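Long-range contacts in uncharacterized protein (Rhodospirillum rubrum ATCC 11170, PDB 3K8R), which is of unknown function but belongs to the DUF2442 family, folds around two small antiparallel beta sheets and occurs here in a two-chain assembly: residues P25-A30 with V39-E44; A30-S35 with A62-L67; Q57-A62 with L84-S89. One frame throughout, in Å; residues are numbered along the deposited sequence.

Interaction 1: residues P25-A30 with V39-E44. With EDO (1,2-ethanediol), chain C.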
ATOM      1  N   PRO A  25      -5.959   8.865   0.083  1.00 44.49           N
ATOM      2  CA  PRO A  25      -4.660   8.767  -0.606  1.00 43.45           C
ATOM      3  C   PRO A  25      -4.834   8.900  -2.125  1.00 42.77           C
ATOM      4  O   PRO A  25      -5.863   8.490  -2.671  1.00 42.92           O
ATOM      5  CB  PRO A  25      -4.190   7.359  -0.253  1.00 42.81           C
ATOM      6  CG  PRO A  25      -5.434   6.577  -0.217  1.00 43.01           C
ATOM      7  CD  PRO A  25      -6.515   7.517   0.315  1.00 44.95           C
ATOM      8  N   ARG A  26      -3.824   9.434  -2.805  1.00 41.29           N
ATOM      9  CA  ARG A  26      -3.932   9.694  -4.233  1.00 40.08           C
ATOM     10  C   ARG A  26      -2.588   9.430  -4.928  1.00 38.70           C
ATOM     11  O   ARG A  26      -1.537   9.841  -4.436  1.00 39.37           O
ATOM     12  CB  ARG A  26      -4.406  11.153  -4.402  1.00 40.25           C
ATOM     13  CG  ARG A  26      -5.310  11.396  -5.608  1.00 44.08           C
ATOM     14  CD  ARG A  26      -6.305  12.579  -5.433  1.00 47.28           C
ATOM     15  NE  ARG A  26      -5.813  13.904  -5.826  1.00 49.84           N
ATOM     16  CZ  ARG A  26      -5.151  14.760  -5.044  1.00 50.14           C
ATOM     17  NH1 ARG A  26      -4.831  14.445  -3.791  1.00 50.02           N
ATOM     18  NH2 ARG A  26      -4.777  15.941  -5.537  1.00 50.27           N
ATOM     19  N   ALA A  27      -2.622   8.742  -6.069  1.00 36.54           N
ATOM     20  CA  ALA A  27      -1.395   8.402  -6.803  1.00 34.99           C
ATOM     21  C   ALA A  27      -0.704   9.610  -7.426  1.00 33.82           C
ATOM     22  O   ALA A  27      -1.292  10.284  -8.264  1.00 34.11           O
ATOM     23  CB  ALA A  27      -1.693   7.388  -7.889  1.00 34.13           C
ATOM     24  N   ALA A  28       0.539   9.864  -7.019  1.00 32.05           N
ATOM     25  CA  ALA A  28       1.353  10.942  -7.588  1.00 30.71           C
ATOM     26  C   ALA A  28       2.222  10.398  -8.743  1.00 30.76           C
ATOM     27  O   ALA A  28       2.425  11.061  -9.749  1.00 30.18           O
ATOM     28  CB  ALA A  28       2.218  11.564  -6.514  1.00 29.54           C
ATOM     29  N   LYS A  29       2.729   9.180  -8.587  1.00 31.59           N
ATOM     30  CA  LYS A  29       3.530   8.520  -9.607  1.00 30.58           C
ATOM     31  C   LYS A  29       3.235   7.035  -9.573  1.00 30.52           C
ATOM     32  O   LYS A  29       2.916   6.495  -8.516  1.00 31.67           O
ATOM     33  CB  LYS A  29       5.016   8.716  -9.325  1.00 31.55           C
ATOM     34  CG  LYS A  29       5.539  10.137  -9.476  1.00 31.20           C
ATOM     35  CD  LYS A  29       7.027  10.171  -9.149  1.00 32.07           C
ATOM     36  CE  LYS A  29       7.631  11.551  -9.309  1.00 33.58           C
ATOM     37  NZ  LYS A  29       9.059  11.576  -8.879  1.00 34.45           N
ATOM     38  N   ALA A  30       3.363   6.374 -10.724  1.00 31.25           N
ATOM     39  CA  ALA A  30       3.139   4.923 -10.854  1.00 29.68           C
ATOM     40  C   ALA A  30       4.096   4.302 -11.875  1.00 29.30           C
ATOM     41  O   ALA A  30       4.306   4.853 -12.948  1.00 28.15           O
ATOM     42  CB  ALA A  30       1.721   4.662 -11.270  1.00 29.13           C
ATOM     43  N   VAL A  39       3.898  -3.120  -9.421  1.00 30.91           N
ATOM     44  CA  VAL A  39       3.626  -1.760  -9.850  1.00 29.71           C
ATOM     45  C   VAL A  39       3.809  -0.922  -8.591  1.00 30.23           C
ATOM     46  O   VAL A  39       3.048  -1.086  -7.645  1.00 30.27           O
ATOM     47  CB  VAL A  39       2.198  -1.598 -10.366  1.00 29.40           C
ATOM     48  CG1 VAL A  39       1.919  -0.136 -10.730  1.00 28.26           C
ATOM     49  CG2 VAL A  39       1.960  -2.518 -11.552  1.00 26.66           C
ATOM     50  N   ILE A  40       4.838  -0.072  -8.549  1.00 30.25           N
ATOM     51  CA  ILE A  40       5.086   0.787  -7.375  1.00 29.32           C
ATOM     52  C   ILE A  40       4.371   2.133  -7.539  1.00 29.82           C
ATOM     53  O   ILE A  40       4.576   2.835  -8.546  1.00 30.64           O
ATOM     54  CB  ILE A  40       6.588   1.027  -7.129  1.00 28.45           C
ATOM     55  CG1 ILE A  40       7.314  -0.308  -6.971  1.00 26.69           C
ATOM     56  CG2 ILE A  40       6.793   1.863  -5.882  1.00 23.52           C
ATOM     57  CD1 ILE A  40       8.791  -0.171  -6.773  1.00 22.38           C
ATOM     58  N   VAL A  41       3.540   2.476  -6.547  1.00 28.96           N
ATOM     59  CA  VAL A  41       2.743   3.701  -6.555  1.00 29.03           C
ATOM     60  C   VAL A  41       3.154   4.645  -5.429  1.00 29.60           C
ATOM     61  O   VAL A  41       3.024   4.312  -4.249  1.00 28.36           O
ATOM     62  CB  VAL A  41       1.238   3.410  -6.376  1.00 28.74           C
ATOM     63  CG1 VAL A  41       0.438   4.692  -6.560  1.00 26.24           C
ATOM     64  CG2 VAL A  41       0.771   2.347  -7.353  1.00 27.91           C
ATOM     65  N   ASP A  42       3.639   5.823  -5.809  1.00 29.59           N
ATOM     66  CA  ASP A  42       4.042   6.842  -4.849  1.00 30.18           C
ATOM     67  C   ASP A  42       2.833   7.706  -4.530  1.00 30.03           C
ATOM     68  O   ASP A  42       2.377   8.492  -5.366  1.00 28.73           O
ATOM     69  CB  ASP A  42       5.147   7.722  -5.428  1.00 30.61           C
ATOM     70  CG  ASP A  42       6.390   6.946  -5.762  1.00 30.51           C
ATOM     71  OD1 ASP A  42       6.921   6.278  -4.852  1.00 34.23           O
ATOM     72  OD2 ASP A  42       6.842   7.019  -6.926  1.00 33.26           O
ATOM     73  N   LEU A  43       2.305   7.549  -3.324  1.00 30.52           N
ATOM     74  CA  LEU A  43       1.141   8.318  -2.907  1.00 31.02           C
ATOM     75  C   LEU A  43       1.531   9.757  -2.598  1.00 31.51           C
ATOM     76  O   LEU A  43       2.619  10.038  -2.081  1.00 31.47           O
ATOM     77  CB  LEU A  43       0.452   7.665  -1.708  1.00 30.84           C
ATOM     78  CG  LEU A  43      -0.080   6.264  -1.998  1.00 29.57           C
ATOM     79  CD1 LEU A  43      -0.637   5.689  -0.738  1.00 29.15           C
ATOM     80  CD2 LEU A  43      -1.129   6.273  -3.106  1.00 27.55           C
ATOM     81  N   GLU A  44       0.599  10.654  -2.898  1.00 32.26           N
ATOM     82  CA  GLU A  44       0.795  12.092  -2.765  1.00 32.15           C
ATOM     83  C   GLU A  44       0.985  12.526  -1.315  1.00 30.74           C
ATOM     84  O   GLU A  44       1.556  13.580  -1.052  1.00 31.12           O
ATOM     85  CB  GLU A  44      -0.393  12.811  -3.401  1.00 32.62           C
ATOM     86  CG  GLU A  44      -0.011  14.064  -4.169  1.00 39.18           C
ATOM     87  CD  GLU A  44      -1.046  14.407  -5.236  1.00 46.71           C
ATOM     88  OE1 GLU A  44      -2.255  14.448  -4.895  1.00 47.02           O
ATOM     89  OE2 GLU A  44      -0.648  14.625  -6.412  1.00 49.59           O
TER
HETATM   90  C1  EDO C 124       9.817   3.396  -3.832  1.00 55.29           C
HETATM   91  O1  EDO C 124      10.874   2.426  -3.831  1.00 57.04           O
HETATM   92  C2  EDO C 124      10.254   4.622  -4.633  1.00 56.78           C
HETATM   93  O2  EDO C 124       9.231   4.963  -5.575  1.00 55.67           O
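The guanidinium of Arg26 carries the carboxylate of Glu44 over one face. Glu44 CD stands 3.7 Å above the guanidinium plane, toward its rim, and the two flat groups are turned 68° apart. The salt bridge runs from Arg26 NH1 to Glu44 OE1, 2.8 Å. Only OE1 of the carboxylate takes part, from above the plane; at this resolution its exact place is doubtful. Asp42 supplies the second carboxylate. Its OD1 accepts a hydrogen bond from a hydroxyl of a bound ethanediol, probably from the crystallisation liquor, while OD2 lies by Lys29 CB.

These groups flank a classic beta bulge in the antiparallel hairpin of strands 27-33 and 38-43. Ala28 and Lys29 both face Asp42. Asp42 O takes a hydrogen bond from Ala28 N at 2.8 Å and a weak one from Lys29 N at 3.3 Å. Asp42 N returns a bond to Lys29 O at 2.9 Å. Beyond the bulge, Glu44 N binds Arg26 O at 2.8 Å.

The apolar side faces helix 90-94. Leu90 packs on Ala27 and Leu43, and Met94 on Leu43. Pro25 also touches Ala95 of the second subunit, so this corner lies at the dimer contact. Pro25 CB meets Leu43 CD1 at 4.0 Å. Val41 CG1, anti to the backbone N (chi1 -173°), meets Ala27 CB at 3.7 Å.

Interaction 2: residues A30-S35 with A62-L67. With EDO (1,2-ethanediol), chain C.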
ATOM      1  N   ALA A  30       3.363   6.374 -10.724  1.00 31.25           N
ATOM      2  CA  ALA A  30       3.139   4.923 -10.854  1.00 29.68           C
ATOM      3  C   ALA A  30       4.096   4.302 -11.875  1.00 29.30           C
ATOM      4  O   ALA A  30       4.306   4.853 -12.948  1.00 28.15           O
ATOM      5  CB  ALA A  30       1.721   4.662 -11.270  1.00 29.13           C
ATOM      6  N   ARG A  31       4.672   3.150 -11.554  1.00 29.86           N
ATOM      7  CA  ARG A  31       5.579   2.486 -12.491  1.00 29.32           C
ATOM      8  C   ARG A  31       5.643   0.982 -12.275  1.00 29.91           C
ATOM      9  O   ARG A  31       5.349   0.484 -11.185  1.00 30.34           O
ATOM     10  CB  ARG A  31       6.988   3.061 -12.356  1.00 28.84           C
ATOM     11  CG  ARG A  31       7.722   2.670 -11.088  1.00 28.98           C
ATOM     12  CD  ARG A  31       9.076   3.353 -10.992  1.00 29.85           C
ATOM     13  NE  ARG A  31       9.914   2.815  -9.911  1.00 29.62           N
ATOM     14  CZ  ARG A  31       9.822   3.146  -8.625  1.00 31.62           C
ATOM     15  NH1 ARG A  31       8.897   4.004  -8.203  1.00 36.31           N
ATOM     16  NH2 ARG A  31      10.650   2.597  -7.740  1.00 32.29           N
ATOM     17  N   TYR A  32       6.020   0.258 -13.318  1.00 29.68           N
ATOM     18  CA  TYR A  32       6.200  -1.168 -13.180  1.00 30.10           C
ATOM     19  C   TYR A  32       7.684  -1.412 -12.923  1.00 30.81           C
ATOM     20  O   TYR A  32       8.546  -0.872 -13.613  1.00 31.30           O
ATOM     21  CB  TYR A  32       5.739  -1.917 -14.421  1.00 30.48           C
ATOM     22  CG  TYR A  32       5.902  -3.423 -14.314  1.00 28.97           C
ATOM     23  CD1 TYR A  32       5.079  -4.178 -13.482  1.00 29.43           C
ATOM     24  CD2 TYR A  32       6.862  -4.091 -15.058  1.00 27.98           C
ATOM     25  CE1 TYR A  32       5.229  -5.548 -13.387  1.00 26.52           C
ATOM     26  CE2 TYR A  32       7.011  -5.458 -14.971  1.00 29.53           C
ATOM     27  CZ  TYR A  32       6.192  -6.179 -14.138  1.00 24.91           C
ATOM     28  OH  TYR A  32       6.346  -7.538 -14.065  1.00 28.82           O
ATOM     29  N   ASP A  33       7.971  -2.191 -11.895  1.00 30.11           N
ATOM     30  CA  ASP A  33       9.323  -2.540 -11.550  1.00 30.17           C
ATOM     31  C   ASP A  33       9.478  -3.983 -12.031  1.00 31.75           C
ATOM     32  O   ASP A  33       8.835  -4.895 -11.511  1.00 32.92           O
ATOM     33  CB  ASP A  33       9.511  -2.405 -10.039  1.00 29.65           C
ATOM     34  CG  ASP A  33      10.867  -2.834  -9.580  1.00 29.36           C
ATOM     35  OD1 ASP A  33      11.873  -2.391 -10.157  1.00 31.15           O
ATOM     36  OD2 ASP A  33      10.933  -3.616  -8.619  1.00 34.86           O
ATOM     37  N   ARG A  34      10.302  -4.187 -13.049  1.00 32.40           N
ATOM     38  CA  ARG A  34      10.518  -5.522 -13.587  1.00 32.51           C
ATOM     39  C   ARG A  34      11.189  -6.426 -12.573  1.00 32.96           C
ATOM     40  O   ARG A  34      10.844  -7.609 -12.470  1.00 34.18           O
ATOM     41  CB  ARG A  34      11.388  -5.467 -14.835  1.00 32.85           C
ATOM     42  CG  ARG A  34      10.789  -4.644 -15.913  1.00 33.10           C
ATOM     43  CD  ARG A  34      11.457  -4.855 -17.236  1.00 30.52           C
ATOM     44  NE  ARG A  34      10.696  -4.133 -18.238  1.00 30.56           N
ATOM     45  CZ  ARG A  34      10.857  -4.235 -19.546  1.00 33.78           C
ATOM     46  NH1 ARG A  34      11.784  -5.035 -20.048  1.00 40.64           N
ATOM     47  NH2 ARG A  34      10.084  -3.525 -20.356  1.00 36.13           N
ATOM     48  N   SER A  35      12.147  -5.868 -11.835  1.00 32.75           N
ATOM     49  CA  SER A  35      12.889  -6.620 -10.830  1.00 33.03           C
ATOM     50  C   SER A  35      11.965  -7.364  -9.867  1.00 32.54           C
ATOM     51  O   SER A  35      12.089  -8.578  -9.708  1.00 32.41           O
ATOM     52  CB  SER A  35      13.803  -5.692 -10.038  1.00 34.01           C
ATOM     53  OG  SER A  35      14.539  -6.423  -9.067  1.00 37.40           O
ATOM     54  N   ALA A  62      -0.673  -9.851 -19.352  1.00 29.06           N
ATOM     55  CA  ALA A  62       0.151  -8.782 -19.926  1.00 28.19           C
ATOM     56  C   ALA A  62       1.639  -9.050 -19.750  1.00 28.27           C
ATOM     57  O   ALA A  62       2.044  -9.689 -18.788  1.00 28.94           O
ATOM     58  CB  ALA A  62      -0.204  -7.466 -19.305  1.00 27.84           C
ATOM     59  N   SER A  63       2.450  -8.557 -20.682  1.00 27.76           N
ATOM     60  CA  SER A  63       3.892  -8.731 -20.607  1.00 27.37           C
ATOM     61  C   SER A  63       4.510  -7.598 -19.808  1.00 27.49           C
ATOM     62  O   SER A  63       3.886  -6.569 -19.604  1.00 27.65           O
ATOM     63  CB  SER A  63       4.489  -8.730 -22.007  1.00 27.30           C
ATOM     64  OG  SER A  63       4.300  -7.471 -22.632  1.00 29.18           O
ATOM     65  N   ASP A  64       5.744  -7.785 -19.358  1.00 28.70           N
ATOM     66  CA  ASP A  64       6.455  -6.725 -18.646  1.00 28.26           C
ATOM     67  C   ASP A  64       6.353  -5.451 -19.464  1.00 28.65           C
ATOM     68  O   ASP A  64       5.887  -4.441 -18.952  1.00 30.31           O
ATOM     69  CB  ASP A  64       7.921  -7.097 -18.391  1.00 27.14           C
ATOM     70  CG  ASP A  64       8.073  -8.137 -17.296  1.00 26.71           C
ATOM     71  OD1 ASP A  64       7.042  -8.620 -16.783  1.00 25.06           O
ATOM     72  OD2 ASP A  64       9.219  -8.458 -16.935  1.00 27.85           O
ATOM     73  N   ASP A  65       6.745  -5.514 -20.739  1.00 27.98           N
ATOM     74  CA  ASP A  65       6.648  -4.358 -21.636  1.00 26.71           C
ATOM     75  C   ASP A  65       5.286  -3.683 -21.534  1.00 27.21           C
ATOM     76  O   ASP A  65       5.201  -2.479 -21.310  1.00 27.94           O
ATOM     77  CB  ASP A  65       6.900  -4.757 -23.092  1.00 25.45           C
ATOM     78  CG  ASP A  65       8.376  -4.841 -23.445  1.00 25.29           C
ATOM     79  OD1 ASP A  65       9.243  -4.666 -22.564  1.00 23.54           O
ATOM     80  OD2 ASP A  65       8.674  -5.059 -24.639  1.00 25.69           O
ATOM     81  N   GLN A  66       4.222  -4.460 -21.677  1.00 26.45           N
ATOM     82  CA  GLN A  66       2.878  -3.895 -21.602  1.00 26.93           C
ATOM     83  C   GLN A  66       2.546  -3.288 -20.250  1.00 27.45           C
ATOM     84  O   GLN A  66       1.807  -2.317 -20.181  1.00 28.12           O
ATOM     85  CB  GLN A  66       1.839  -4.949 -21.957  1.00 26.93           C
ATOM     86  CG  GLN A  66       1.948  -5.367 -23.397  1.00 27.97           C
ATOM     87  CD  GLN A  66       0.918  -6.372 -23.797  1.00 28.01           C
ATOM     88  OE1 GLN A  66       0.568  -7.270 -23.031  1.00 29.84           O
ATOM     89  NE2 GLN A  66       0.428  -6.241 -25.023  1.00 28.21           N
ATOM     90  N   LEU A  67       3.086  -3.853 -19.178  1.00 28.14           N
ATOM     91  CA  LEU A  67       2.792  -3.359 -17.831  1.00 28.46           C
ATOM     92  C   LEU A  67       3.375  -1.971 -17.568  1.00 28.63           C
ATOM     93  O   LEU A  67       2.782  -1.184 -16.838  1.00 28.81           O
ATOM     94  CB  LEU A  67       3.237  -4.374 -16.770  1.00 28.23           C
ATOM     95  CG  LEU A  67       2.350  -5.625 -16.707  1.00 25.51           C
ATOM     96  CD1 LEU A  67       2.996  -6.689 -15.857  1.00 22.44           C
ATOM     97  CD2 LEU A  67       0.956  -5.284 -16.180  1.00 19.65           C
TER
HETATM   98  C1  EDO C 124       9.817   3.396  -3.832  1.00 55.29           C
HETATM   99  O1  EDO C 124      10.874   2.426  -3.831  1.00 57.04           O
HETATM  100  C2  EDO C 124      10.254   4.622  -4.633  1.00 56.78           C
HETATM  101  O2  EDO C 124       9.231   4.963  -5.575  1.00 55.67           O
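Leu67 lies over one face of the Tyr32 ring and forms the packed part of this contact. Its CB is 3.8 Å from the Tyr32 ring centroid and 15° off the ring normal, a CH-pi contact. Its CD1 reaches the same ring at Tyr32 CE1, 3.5 Å away. Both residues are buried. The contact packs the short helix 64-67 against strand 27-33 of the first sheet.

At the phenol end, Asp64 OD1 lies 3.0 Å from Tyr32 OH, with ring and carboxylate planes 54° apart. Both oxygens are held by Arg54, which salt-bridges Asp64 and hydrogen-bonds the phenol oxygen.

The solvent side is looser. Arg34, just past the strand, stretches its extended side chain to Asp65. Arg34 NH2 and Asp65 OD1 form a salt bridge of 2.6 Å, but its hydrogen bond is weak, bent to 128° at the hydrogen. Asp64 CB sits over one face of the same guanidinium, 4.1 Å from Arg34 NE. Arg34 and Asp65 also touch a crystal neighbour.

Ser63 starts the helix with a capping box. Gln66 N binds Ser63 OG, and Ser63 N binds Gln66 OE1. Arg54 probably offsets the charge of Asp64 beside the buried phenol, whereas the exposed Arg34-Asp65 pair may owe part of its position to the crystal.

Interaction 3: residues Q57-A62 with L84-S89. With EDO (1,2-ethanediol), chain D.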
ATOM      1  N   GLN A  57      -7.632  -7.782 -12.417  1.00 30.58           N
ATOM      2  CA  GLN A  57      -8.494  -8.117 -13.534  1.00 30.26           C
ATOM      3  C   GLN A  57      -8.171  -7.295 -14.771  1.00 30.54           C
ATOM      4  O   GLN A  57      -8.253  -6.050 -14.768  1.00 30.36           O
ATOM      5  CB  GLN A  57      -9.957  -7.903 -13.164  1.00 30.92           C
ATOM      6  CG  GLN A  57     -10.897  -8.244 -14.305  1.00 31.27           C
ATOM      7  CD  GLN A  57     -12.335  -8.109 -13.932  1.00 30.10           C
ATOM      8  OE1 GLN A  57     -12.696  -7.354 -13.029  1.00 29.21           O
ATOM      9  NE2 GLN A  57     -13.180  -8.835 -14.638  1.00 31.70           N
ATOM     10  N   GLY A  58      -7.830  -8.012 -15.833  1.00 30.57           N
ATOM     11  CA  GLY A  58      -7.510  -7.400 -17.113  1.00 30.54           C
ATOM     12  C   GLY A  58      -6.031  -7.371 -17.420  1.00 30.86           C
ATOM     13  O   GLY A  58      -5.665  -6.997 -18.527  1.00 31.95           O
ATOM     14  N   LEU A  59      -5.188  -7.755 -16.449  1.00 30.12           N
ATOM     15  CA  LEU A  59      -3.728  -7.757 -16.623  1.00 29.34           C
ATOM     16  C   LEU A  59      -3.080  -9.142 -16.393  1.00 29.91           C
ATOM     17  O   LEU A  59      -1.859  -9.276 -16.439  1.00 28.95           O
ATOM     18  CB  LEU A  59      -3.080  -6.706 -15.700  1.00 28.40           C
ATOM     19  CG  LEU A  59      -3.456  -5.220 -15.876  1.00 28.11           C
ATOM     20  CD1 LEU A  59      -2.733  -4.349 -14.854  1.00 25.00           C
ATOM     21  CD2 LEU A  59      -3.174  -4.705 -17.291  1.00 27.02           C
ATOM     22  N   GLU A  60      -3.885 -10.185 -16.200  1.00 30.56           N
ATOM     23  CA  GLU A  60      -3.338 -11.523 -15.922  1.00 30.52           C
ATOM     24  C   GLU A  60      -2.307 -12.006 -16.927  1.00 29.72           C
ATOM     25  O   GLU A  60      -1.384 -12.714 -16.550  1.00 29.48           O
ATOM     26  CB  GLU A  60      -4.429 -12.598 -15.864  1.00 31.41           C
ATOM     27  CG  GLU A  60      -5.517 -12.426 -14.816  1.00 34.07           C
ATOM     28  CD  GLU A  60      -6.690 -11.584 -15.295  1.00 39.79           C
ATOM     29  OE1 GLU A  60      -6.506 -10.694 -16.162  1.00 43.24           O
ATOM     30  OE2 GLU A  60      -7.807 -11.826 -14.799  1.00 42.50           O
ATOM     31  N   GLY A  61      -2.477 -11.643 -18.198  1.00 29.19           N
ATOM     32  CA  GLY A  61      -1.585 -12.107 -19.255  1.00 28.61           C
ATOM     33  C   GLY A  61      -0.696 -11.063 -19.893  1.00 28.87           C
ATOM     34  O   GLY A  61      -0.013 -11.356 -20.864  1.00 29.35           O
ATOM     35  N   ALA A  62      -0.673  -9.851 -19.352  1.00 29.06           N
ATOM     36  CA  ALA A  62       0.151  -8.782 -19.926  1.00 28.19           C
ATOM     37  C   ALA A  62       1.639  -9.050 -19.750  1.00 28.27           C
ATOM     38  O   ALA A  62       2.044  -9.689 -18.788  1.00 28.94           O
ATOM     39  CB  ALA A  62      -0.204  -7.466 -19.305  1.00 27.84           C
ATOM     40  N   LEU A  84      -4.073  -1.601 -23.633  1.00 26.71           N
ATOM     41  CA  LEU A  84      -4.762  -2.769 -23.089  1.00 26.57           C
ATOM     42  C   LEU A  84      -6.192  -2.466 -22.687  1.00 27.58           C
ATOM     43  O   LEU A  84      -6.988  -3.389 -22.467  1.00 28.35           O
ATOM     44  CB  LEU A  84      -4.025  -3.324 -21.875  1.00 26.37           C
ATOM     45  CG  LEU A  84      -2.677  -3.999 -22.096  1.00 26.97           C
ATOM     46  CD1 LEU A  84      -2.160  -4.479 -20.744  1.00 28.17           C
ATOM     47  CD2 LEU A  84      -2.768  -5.156 -23.077  1.00 22.56           C
ATOM     48  N   ASP A  85      -6.519  -1.184 -22.563  1.00 28.24           N
ATOM     49  CA  ASP A  85      -7.867  -0.763 -22.165  1.00 28.63           C
ATOM     50  C   ASP A  85      -8.254  -1.355 -20.793  1.00 28.46           C
ATOM     51  O   ASP A  85      -9.270  -2.038 -20.652  1.00 28.80           O
ATOM     52  CB  ASP A  85      -8.888  -1.146 -23.247  1.00 27.80           C
ATOM     53  CG  ASP A  85     -10.253  -0.539 -23.009  1.00 28.83           C
ATOM     54  OD1 ASP A  85     -10.346   0.391 -22.175  1.00 29.69           O
ATOM     55  OD2 ASP A  85     -11.224  -0.991 -23.669  1.00 29.13           O
ATOM     56  N   VAL A  86      -7.415  -1.103 -19.795  1.00 27.99           N
ATOM     57  CA  VAL A  86      -7.670  -1.560 -18.435  1.00 27.26           C
ATOM     58  C   VAL A  86      -7.634  -0.368 -17.484  1.00 27.93           C
ATOM     59  O   VAL A  86      -6.776   0.505 -17.607  1.00 28.73           O
ATOM     60  CB  VAL A  86      -6.666  -2.632 -17.997  1.00 26.84           C
ATOM     61  CG1 VAL A  86      -6.781  -2.892 -16.505  1.00 22.55           C
ATOM     62  CG2 VAL A  86      -6.882  -3.911 -18.812  1.00 25.13           C
ATOM     63  N   ASP A  87      -8.602  -0.328 -16.569  1.00 28.59           N
ATOM     64  CA  ASP A  87      -8.712   0.719 -15.550  1.00 29.02           C
ATOM     65  C   ASP A  87      -8.908   0.096 -14.172  1.00 29.13           C
ATOM     66  O   ASP A  87      -9.851  -0.652 -13.947  1.00 30.71           O
ATOM     67  CB  ASP A  87      -9.844   1.692 -15.887  1.00 28.47           C
ATOM     68  CG  ASP A  87      -9.443   2.703 -16.945  1.00 29.00           C
ATOM     69  OD1 ASP A  87      -8.297   3.184 -16.895  1.00 33.98           O
ATOM     70  OD2 ASP A  87     -10.267   3.042 -17.812  1.00 32.74           O
ATOM     71  N   LEU A  88      -7.992   0.385 -13.261  1.00 28.98           N
ATOM     72  CA  LEU A  88      -8.062  -0.174 -11.926  1.00 29.50           C
ATOM     73  C   LEU A  88      -8.249   0.979 -10.965  1.00 30.25           C
ATOM     74  O   LEU A  88      -7.827   2.103 -11.250  1.00 31.40           O
ATOM     75  CB  LEU A  88      -6.777  -0.937 -11.585  1.00 29.14           C
ATOM     76  CG  LEU A  88      -6.339  -2.063 -12.534  1.00 30.91           C
ATOM     77  CD1 LEU A  88      -4.950  -2.568 -12.151  1.00 29.76           C
ATOM     78  CD2 LEU A  88      -7.345  -3.213 -12.574  1.00 26.19           C
ATOM     79  N   SER A  89      -8.887   0.694  -9.831  1.00 29.99           N
ATOM     80  CA  SER A  89      -9.122   1.682  -8.781  1.00 28.92           C
ATOM     81  C   SER A  89      -8.019   1.571  -7.760  1.00 29.21           C
ATOM     82  O   SER A  89      -7.744   0.477  -7.308  1.00 30.92           O
ATOM     83  CB  SER A  89     -10.453   1.391  -8.096  1.00 28.00           C
ATOM     84  OG  SER A  89     -10.573   2.127  -6.900  1.00 26.04           O
TER
HETATM   85  C1  EDO D 125     -11.301  -2.037  -9.634  1.00 63.16           C
HETATM   86  O1  EDO D 125      -9.889  -1.901  -9.846  1.00 56.84           O
HETATM   87  C2  EDO D 125     -11.583  -2.719  -8.294  1.00 66.27           C
HETATM   88  O2  EDO D 125     -10.378  -2.881  -7.525  1.00 67.70           O
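Leu59 is the main bump. Its two methyl branches spread over three side chains of the facing segment. Leu59 CD2 reaches Leu84 CD1 at 3.6 Å and also meets Val86 CG2 at 4.1 Å. The other branch, Leu59 CD1, touches Leu88 CD1 at 3.9 Å. CG lies beside the backbone N (chi1 -61°), and from it the fork of methyls faces the row of Leu84, Val86 and Leu88. Leu84 answers with a projection of its own: its CD1 rests in the notch beside Leu59 CD2 and Ala62 CB, 3.8 Å from the latter.

The row belongs to strand 86-89, an outer strand of the second three-stranded antiparallel sheet, and to the turn before it. A G1 beta bulge, with Asp85 and Val86 both opposite Trp81, leads into the strand. The partner segment is a loop with a type I turn from Leu59 to Ala62.

Backbone forms the other hollow. Gly58, at a positive phi of 104°, has no side chain, and Val86 CG2 occupies the side where one would point. That methyl is 3.3 Å from Gly58 O. Val86 CG1 approaches Gln57 O, which Leu88 CD2 also meets at 3.7 Å. Glu60 OE1 braces the glycine by accepting from Gly58 N, 3.0 Å, from above the carboxylate plane. Its OE2 is held by Arg107 and Trp103.

Trp81, Pro53 and Leu67 also pack on Leu59. Past the apolar row, Ser89 N binds O1 of an ethanediol at 2.8 Å, and Ser89 OG caps Gly92 N.

Overall arrangement
Interactions 1 and 2 both use strand 27-33 and share Ala30. Arg31 O probably accepts from Ile40 N, and one ethanediol bridges Arg31 and Asp42. Interaction 1 is backbone pairing within the first sheet, with one Arg-Glu salt bridge at its exposed end and Leu43 buried. Interaction 2 sets a helix on that strand through a buried aromatic face, with the Arg34-Asp65 pair exposed. Interaction 3 joins a loop to the second sheet mainly by aliphatic side chains, most of them buried, which also pack on backbone carbonyls. It shares Ala62 with interaction 2, and Leu67 CD2 packs on Leu59 CD1 between them. The centres of interactions 1 and 3 are about 17 Å apart, on opposite sides of the chain's centre.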